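Local atomic coordinates of predicted metal-dependent hydrolase of the TIM-barrel fold (Lactobacillus casei, PDB entry 2QPX), a protein that binds two zinc ions in a TIM-barrel fold and is probably a hydrolase of the amidohydrolase type, its substrate being unknown. Residues Pro28-Arg33 with Ser320-Met325; Val37-Asp42 with Ala48-Arg53; Ala145-Ala150 with Ala188-Trp193. One frame throughout, in Å; residues are numbered along the deposited sequence. Where two conformers were deposited one is given.

Contact 1 (Pro28-Arg33 with Ser320-Met325)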
# COMPACT_ATOMS: atom_id res chain seq x y z
N PRO A 28 -23.27 -32.95 -5.51
CA PRO A 28 -23.89 -33.12 -4.19
C PRO A 28 -23.40 -32.26 -3.02
O PRO A 28 -24.22 -31.87 -2.16
CB PRO A 28 -23.65 -34.62 -3.90
CG PRO A 28 -22.42 -34.95 -4.66
CD PRO A 28 -22.58 -34.17 -5.95
N ASN A 29 -22.11 -31.94 -2.98
CA ASN A 29 -21.52 -31.27 -1.79
C ASN A 29 -21.49 -29.75 -2.02
O ASN A 29 -20.44 -29.12 -1.97
CB ASN A 29 -20.12 -31.83 -1.50
CG ASN A 29 -19.17 -31.78 -2.72
OD1 ASN A 29 -19.62 -31.70 -3.88
ND2 ASN A 29 -17.85 -31.84 -2.45
N ARG A 30 -22.65 -29.17 -2.24
CA ARG A 30 -22.78 -27.77 -2.63
C ARG A 30 -22.18 -26.79 -1.58
O ARG A 30 -21.46 -25.85 -1.93
CB ARG A 30 -24.24 -27.45 -2.93
CG ARG A 30 -24.52 -26.02 -3.21
CD ARG A 30 -25.89 -25.87 -3.94
NE ARG A 30 -26.24 -24.47 -3.97
CZ ARG A 30 -27.30 -23.92 -3.43
NH1 ARG A 30 -28.30 -24.67 -3.00
NH2 ARG A 30 -27.41 -22.62 -3.44
N ASP A 31 -22.48 -27.00 -0.30
CA ASP A 31 -21.91 -26.14 0.77
C ASP A 31 -20.37 -26.14 0.70
O ASP A 31 -19.73 -25.08 0.68
CB ASP A 31 -22.39 -26.64 2.13
CG ASP A 31 -22.09 -25.71 3.28
OD1 ASP A 31 -21.51 -24.66 3.12
OD2 ASP A 31 -22.56 -26.00 4.40
N ASP A 32 -19.77 -27.31 0.64
CA ASP A 32 -18.32 -27.40 0.58
C ASP A 32 -17.76 -26.79 -0.71
O ASP A 32 -16.71 -26.13 -0.69
CB ASP A 32 -17.84 -28.84 0.74
CG ASP A 32 -17.97 -29.37 2.16
OD1 ASP A 32 -18.30 -28.62 3.12
OD2 ASP A 32 -17.70 -30.57 2.30
N ARG A 33 -18.45 -26.98 -1.83
CA ARG A 33 -18.01 -26.37 -3.10
C ARG A 33 -18.09 -24.85 -3.05
O ARG A 33 -17.24 -24.15 -3.62
CB ARG A 33 -18.76 -26.93 -4.33
CG ARG A 33 -18.45 -28.40 -4.64
CD ARG A 33 -17.01 -28.67 -5.12
NE ARG A 33 -16.64 -28.00 -6.38
CZ ARG A 33 -16.76 -28.53 -7.60
NH1 ARG A 33 -17.25 -29.74 -7.79
NH2 ARG A 33 -16.33 -27.85 -8.64
N SER A 320 -16.63 -17.90 -10.71
CA SER A 320 -16.81 -19.22 -11.30
C SER A 320 -17.79 -19.99 -10.47
O SER A 320 -18.15 -19.59 -9.36
CB SER A 320 -15.52 -20.05 -11.37
OG SER A 320 -15.14 -20.63 -10.15
N THR A 321 -18.15 -21.14 -11.03
CA THR A 321 -18.72 -22.28 -10.30
C THR A 321 -20.21 -22.14 -9.95
O THR A 321 -21.01 -22.95 -10.41
CB THR A 321 -17.83 -22.61 -9.04
OG1 THR A 321 -16.51 -22.91 -9.46
CG2 THR A 321 -18.41 -23.81 -8.23
N TYR A 322 -20.56 -21.14 -9.17
CA TYR A 322 -21.90 -20.93 -8.71
C TYR A 322 -22.35 -19.50 -8.80
O TYR A 322 -21.55 -18.58 -8.65
CB TYR A 322 -22.00 -21.40 -7.26
CG TYR A 322 -22.05 -22.90 -6.98
CD1 TYR A 322 -22.79 -23.77 -7.78
CD2 TYR A 322 -21.41 -23.44 -5.88
CE1 TYR A 322 -22.90 -25.12 -7.44
CE2 TYR A 322 -21.52 -24.76 -5.54
CZ TYR A 322 -22.27 -25.61 -6.33
OH TYR A 322 -22.35 -26.92 -5.94
N PRO A 323 -23.66 -19.28 -8.97
CA PRO A 323 -24.16 -17.91 -9.14
C PRO A 323 -23.98 -17.01 -7.94
O PRO A 323 -23.93 -15.79 -8.10
CB PRO A 323 -25.63 -18.10 -9.52
CG PRO A 323 -26.00 -19.45 -8.91
CD PRO A 323 -24.74 -20.28 -9.12
N GLU A 324 -23.87 -17.59 -6.75
CA GLU A 324 -23.59 -16.76 -5.56
C GLU A 324 -22.32 -15.92 -5.70
O GLU A 324 -22.26 -14.82 -5.16
CB GLU A 324 -23.45 -17.60 -4.29
CG GLU A 324 -24.71 -18.28 -3.84
CD GLU A 324 -24.99 -19.66 -4.47
OE1 GLU A 324 -24.44 -20.01 -5.52
OE2 GLU A 324 -25.88 -20.36 -3.93
N MSE A 325 -21.30 -16.47 -6.36
CA MSE A 325 -20.06 -15.74 -6.46
C MSE A 325 -20.25 -14.56 -7.41
O MSE A 325 -19.68 -13.49 -7.20
CB MSE A 325 -18.91 -16.64 -6.90
CG MSE A 325 -17.53 -15.97 -6.94
SE MSE A 325 -16.11 -17.24 -7.18
CE MSE A 325 -14.60 -15.97 -7.21
O HOH W 1 -25.08 -22.67 -5.87
O HOH W 2 -15.15 -25.02 -8.36
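Tyr-322 reaches out of the loop before helix 323-342 and sets its hydroxyl end against the first turn of helix 30-37. OH lies 3.4 Å from Arg-30 CA, and CE2 meets Arg-33 CB obliquely at 3.7 Å. The Arg-30 chain, with CG anti to the backbone N (chi1 174°) and extended as far as NE, runs past the phenol, the guanidinium standing almost upright to the ring. It ends in a salt bridge, NH2 to Glu-324 OE2 at 2.8 Å. OE2 lies in the guanidinium plane, though the hydrogen bond is somewhat bent (N-H...O 146°). Glu-324 folds at chi2 (87°) to turn its carboxylate there; OE2 also bonds Tyr-85 OH of helix 79-92, and Arg-30 NH1 is held by the carbonyls of Pro-73 and Ala-75. A water takes the N-H of Arg-30 NE and donates to Glu-324 OE1 at 2.8 Å, lying over one ring face of Tyr-322. Thr-321 CG2 lies over the other. Arg-33 gives NH1 to the Asp-108 carboxylate and NH2 to the Asp-107 carbonyl; a second water links NH2 to Thr-321 OG1. The arrangement is a buried arginine-glutamate salt bridge with a bridging water, joining the N-terminal turns of helices 30-37 and 323-342, the latter soon after zinc ligand Asp-318.

Contact 2 (Val37-Asp42 with Ala48-Arg53)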
# COMPACT_ATOMS: atom_id res chain seq x y z
N VAL A 37 -14.73 -22.47 -3.43
CA VAL A 37 -14.57 -21.46 -4.45
C VAL A 37 -14.48 -20.04 -3.87
O VAL A 37 -14.07 -19.11 -4.56
CB VAL A 37 -15.68 -21.58 -5.54
CG1 VAL A 37 -16.99 -20.94 -5.09
CG2 VAL A 37 -15.16 -20.96 -6.87
N SER A 38 -14.80 -19.89 -2.58
CA SER A 38 -14.80 -18.59 -1.92
C SER A 38 -13.41 -18.06 -1.58
O SER A 38 -13.29 -16.96 -1.03
CB SER A 38 -15.63 -18.64 -0.63
OG SER A 38 -14.97 -19.35 0.40
N THR A 39 -12.38 -18.83 -1.94
CA THR A 39 -11.00 -18.49 -1.62
C THR A 39 -10.09 -19.01 -2.71
O THR A 39 -10.47 -19.90 -3.46
CB THR A 39 -10.56 -19.16 -0.27
OG1 THR A 39 -9.22 -18.78 0.06
CG2 THR A 39 -10.66 -20.70 -0.33
N GLU A 40 -8.89 -18.45 -2.80
CA GLU A 40 -7.85 -18.98 -3.67
C GLU A 40 -6.95 -20.02 -3.03
O GLU A 40 -6.04 -20.54 -3.67
CB GLU A 40 -7.02 -17.82 -4.25
CG GLU A 40 -7.90 -16.91 -5.12
CD GLU A 40 -8.62 -17.70 -6.23
OE1 GLU A 40 -7.92 -18.37 -7.00
OE2 GLU A 40 -9.87 -17.67 -6.33
N ALA A 41 -7.22 -20.37 -1.77
CA ALA A 41 -6.49 -21.44 -1.10
C ALA A 41 -6.73 -22.76 -1.84
O ALA A 41 -7.78 -22.94 -2.49
CB ALA A 41 -6.94 -21.56 0.38
N ASP A 42 -5.78 -23.67 -1.70
CA ASP A 42 -5.85 -24.97 -2.37
C ASP A 42 -6.56 -26.03 -1.52
O ASP A 42 -7.03 -25.77 -0.43
CB ASP A 42 -4.45 -25.41 -2.83
CG ASP A 42 -3.53 -25.83 -1.70
OD1 ASP A 42 -3.98 -26.27 -0.64
OD2 ASP A 42 -2.31 -25.75 -1.89
N ALA A 48 -12.20 -25.39 7.40
CA ALA A 48 -12.72 -24.67 8.55
C ALA A 48 -12.18 -23.24 8.60
O ALA A 48 -12.90 -22.30 8.94
CB ALA A 48 -12.41 -25.42 9.88
N ASP A 49 -10.91 -23.06 8.22
CA ASP A 49 -10.33 -21.71 8.17
C ASP A 49 -10.96 -20.87 7.04
O ASP A 49 -11.27 -19.71 7.22
CB ASP A 49 -8.81 -21.80 7.99
CG ASP A 49 -8.09 -22.48 9.16
OD1 ASP A 49 -8.67 -22.76 10.21
OD2 ASP A 49 -6.89 -22.74 9.01
N THR A 50 -11.13 -21.47 5.85
CA THR A 50 -11.81 -20.81 4.77
C THR A 50 -13.20 -20.34 5.20
O THR A 50 -13.64 -19.26 4.84
CB THR A 50 -11.87 -21.73 3.54
OG1 THR A 50 -10.53 -21.93 3.08
CG2 THR A 50 -12.79 -21.14 2.42
N LYS A 51 -13.90 -21.18 5.96
CA LYS A 51 -15.27 -20.87 6.41
C LYS A 51 -15.31 -19.78 7.49
O LYS A 51 -16.38 -19.30 7.84
CB LYS A 51 -15.99 -22.14 6.87
CG LYS A 51 -16.35 -23.07 5.73
CD LYS A 51 -17.08 -24.32 6.21
CE LYS A 51 -17.50 -25.19 5.05
NZ LYS A 51 -18.00 -26.52 5.51
N ASN A 52 -14.14 -19.39 7.99
CA ASN A 52 -14.02 -18.30 8.92
C ASN A 52 -13.56 -16.99 8.28
O ASN A 52 -13.15 -16.04 8.97
CB ASN A 52 -13.14 -18.71 10.13
CG ASN A 52 -13.91 -19.52 11.15
OD1 ASN A 52 -13.58 -20.67 11.43
ND2 ASN A 52 -14.94 -18.93 11.70
N ARG A 53 -13.66 -16.90 6.97
CA ARG A 53 -13.53 -15.68 6.20
C ARG A 53 -14.90 -15.15 5.88
O ARG A 53 -15.85 -15.94 5.78
CB ARG A 53 -12.79 -15.94 4.88
CG ARG A 53 -11.40 -16.55 5.08
CD ARG A 53 -10.74 -16.94 3.78
NE ARG A 53 -10.46 -15.80 2.92
CZ ARG A 53 -11.08 -15.48 1.79
NH1 ARG A 53 -12.13 -16.15 1.34
NH2 ARG A 53 -10.63 -14.48 1.09
O HOH W 3 -14.19 -17.78 2.55
O HOH W 4 -8.98 -19.50 2.59
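An ST turn at Thr-39, in the loop that follows helix 30-37, packs against helix 47-50 and the type I turn Thr-50 to Arg-53. Thr-39 OG1, anti to the backbone N (chi1 -178°), accepts from Ala-41 N in a nearly straight bond (3.1 Å, 170°). That torsion leaves CG2 to meet Thr-50, methyl to methyl, with the two CG2 atoms 3.5 Å apart. Thr-50 CG2 also touches Ser-38 OG, while a water joins the two threonine hydroxyls, 2.6 Å from Thr-39 OG1. Arg-53, bent at chi3 (65°), brings its guanidinium back over the loop with Thr-39 CB across one face. Its NH1 donates to Ser-38 O at 2.8 Å, a bent bond that comes in above the carbonyl plane. A second water accepts from Arg-53 NH1 at 2.9 Å and donates to both Ser-38 OG and Thr-50 O; Ser-38 OG is also bonded to Ala-35 O. The arginine bridges subunits as well, for NE donates to Leu-307 O of the second subunit, and Asp-49 of this chain forms a salt bridge with Arg-312 of that subunit. Within the chain, Ser-38 rests on Tyr-56 and Phe-59 of helix 54-66, and the contact fills the corner between that helix, the C-terminal end of helix 30-37 and helix 47-50.

Contact 3 (Ala145-Ala150 with Ala188-Trp193)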
# COMPACT_ATOMS: atom_id res chain seq x y z
N ALA A 145 9.73 -23.80 -34.14
CA ALA A 145 9.21 -23.13 -35.33
C ALA A 145 7.82 -23.64 -35.74
O ALA A 145 6.93 -22.84 -36.07
CB ALA A 145 10.21 -23.28 -36.50
N ALA A 146 7.63 -24.95 -35.71
CA ALA A 146 6.34 -25.54 -36.10
C ALA A 146 5.29 -25.22 -35.03
O ALA A 146 4.14 -24.94 -35.36
CB ALA A 146 6.45 -27.05 -36.26
N TRP A 147 5.69 -25.27 -33.76
CA TRP A 147 4.78 -24.90 -32.67
C TRP A 147 4.34 -23.43 -32.80
O TRP A 147 3.14 -23.11 -32.75
CB TRP A 147 5.46 -25.09 -31.33
CG TRP A 147 4.70 -24.43 -30.21
CD1 TRP A 147 3.57 -24.89 -29.60
CD2 TRP A 147 5.00 -23.17 -29.61
NE1 TRP A 147 3.13 -23.99 -28.65
CE2 TRP A 147 4.00 -22.93 -28.62
CE3 TRP A 147 6.01 -22.21 -29.79
CZ2 TRP A 147 3.98 -21.79 -27.87
CZ3 TRP A 147 6.00 -21.08 -29.03
CH2 TRP A 147 4.97 -20.86 -28.08
N TRP A 148 5.30 -22.53 -32.99
CA TRP A 148 5.00 -21.11 -33.11
C TRP A 148 4.09 -20.82 -34.31
O TRP A 148 3.14 -20.02 -34.21
CB TRP A 148 6.28 -20.28 -33.20
CG TRP A 148 5.99 -18.83 -33.34
CD1 TRP A 148 6.19 -18.05 -34.43
CD2 TRP A 148 5.37 -17.98 -32.36
NE1 TRP A 148 5.76 -16.77 -34.20
CE2 TRP A 148 5.23 -16.71 -32.94
CE3 TRP A 148 4.89 -18.19 -31.06
CZ2 TRP A 148 4.68 -15.63 -32.23
CZ3 TRP A 148 4.37 -17.13 -30.37
CH2 TRP A 148 4.23 -15.87 -30.96
N GLN A 149 4.36 -21.46 -35.43
CA GLN A 149 3.50 -21.25 -36.60
C GLN A 149 2.05 -21.65 -36.31
O GLN A 149 1.11 -20.90 -36.60
CB GLN A 149 4.04 -21.99 -37.84
CG GLN A 149 3.14 -21.84 -39.04
CD GLN A 149 3.70 -22.55 -40.25
OE1 GLN A 149 3.30 -23.68 -40.55
NE2 GLN A 149 4.65 -21.93 -40.91
N ALA A 150 1.88 -22.82 -35.70
CA ALA A 150 0.54 -23.34 -35.43
C ALA A 150 -0.19 -22.46 -34.39
O ALA A 150 -1.36 -22.12 -34.55
CB ALA A 150 0.61 -24.78 -34.95
N ALA A 188 14.96 -21.98 -26.90
CA ALA A 188 15.61 -22.77 -25.84
C ALA A 188 14.59 -23.05 -24.72
O ALA A 188 14.55 -24.15 -24.16
CB ALA A 188 16.83 -22.07 -25.31
N GLY A 189 13.77 -22.06 -24.38
CA GLY A 189 12.70 -22.23 -23.39
C GLY A 189 11.68 -23.27 -23.82
O GLY A 189 11.27 -24.14 -23.01
N PHE A 190 11.31 -23.23 -25.10
CA PHE A 190 10.41 -24.20 -25.68
C PHE A 190 11.01 -25.62 -25.57
O PHE A 190 10.34 -26.56 -25.15
CB PHE A 190 10.08 -23.91 -27.13
CG PHE A 190 9.20 -24.97 -27.77
CD1 PHE A 190 7.83 -24.88 -27.65
CD2 PHE A 190 9.73 -26.10 -28.38
CE1 PHE A 190 7.00 -25.87 -28.19
CE2 PHE A 190 8.90 -27.08 -28.91
CZ PHE A 190 7.53 -26.98 -28.79
N ASP A 191 12.28 -25.75 -25.94
CA ASP A 191 12.91 -27.08 -25.89
C ASP A 191 12.94 -27.60 -24.47
O ASP A 191 12.67 -28.77 -24.25
CB ASP A 191 14.35 -27.02 -26.45
CG ASP A 191 14.40 -26.73 -27.92
OD1 ASP A 191 13.38 -26.92 -28.62
OD2 ASP A 191 15.51 -26.35 -28.42
N THR A 192 13.33 -26.77 -23.51
CA THR A 192 13.39 -27.17 -22.08
C THR A 192 12.00 -27.62 -21.61
O THR A 192 11.86 -28.67 -20.92
CB THR A 192 13.97 -26.08 -21.23
OG1 THR A 192 15.33 -25.90 -21.62
CG2 THR A 192 13.89 -26.40 -19.73
N TRP A 193 10.99 -26.86 -22.01
CA TRP A 193 9.59 -27.19 -21.70
C TRP A 193 9.18 -28.53 -22.27
O TRP A 193 8.71 -29.42 -21.52
CB TRP A 193 8.71 -26.05 -22.20
CG TRP A 193 7.24 -26.19 -22.04
CD1 TRP A 193 6.57 -26.89 -21.07
CD2 TRP A 193 6.24 -25.59 -22.86
NE1 TRP A 193 5.21 -26.75 -21.24
CE2 TRP A 193 4.98 -25.95 -22.33
CE3 TRP A 193 6.28 -24.78 -24.01
CZ2 TRP A 193 3.77 -25.52 -22.89
CZ3 TRP A 193 5.07 -24.35 -24.57
CH2 TRP A 193 3.83 -24.73 -24.02
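Between these segments of helices 144-156 and 183-196 the contact is purely aromatic, a buried helix-helix packing far from the zinc site and without a hydrogen bond across it. Trp-147 carries one side of it, Phe-190 and Trp-193 the other. The phenyl of Phe-190 leads with a corner: CE1 sits over one face of the indole, 3.4 Å from Trp-147 CG, toward the rim of the ring system. CE1 also comes within 3.6 Å of Trp-147 CB, while CD1 lies 3.8 Å from Trp-147 CD2, so the phenyl spans from the base of the side chain to the ring fusion. The planes of the phenyl and the five-membered ring are tilted by 33°, an oblique pair with centroids 4.9 Å apart. Both side chains leave their helices with CG anti to the backbone N (chi1 167° for Trp-147, 177° for Phe-190), which carries the rings into the space between the helices. Trp-193 makes the looser touch: Trp-147 CZ2 meets it near the plane of its ring, at CZ3, 4.3 Å away. Both indole N-H groups are satisfied by backbone carbonyls, Trp-147 NE1 by Ala-134 and Trp-193 NE1 by Lys-199, which should limit how the rings can turn. Replacing Trp-147 by an alanine is likely to open a gap against Phe-190 and Trp-193 and to leave the Ala-134 carbonyl without this donor. Phe-137 of helix 130-138 and Leu-206 of helix 204-221 also pack on Trp-147. Helices 130-138, 144-156, 183-196 and 204-221 thus meet around a small aromatic cluster, in the helical layer outside the strands of the TIM barrel.

How the contacts relate
Contacts 1 and 2 are neighbours, their centres 12 Å apart on the same side of the chain's centre. Helix 30-37 ties them together: contact 1 uses its first turn and contact 2 begins at its end. They also touch directly through the salt bridge of Asp-32 with Lys-51 and the packing of Val-37 on Ser-320 and Thr-321. Contact 3 lies about 38 Å from each, between centres. Along the chain, contact 1 pairs an early segment with a late one, and contacts 2 and 3 close in turn between them. Contact 1 thus joins an early helix to the late helix 323-342, contact 2 packs the following loop and also meets a second subunit, and contact 3 joins two helices on another part of the chain.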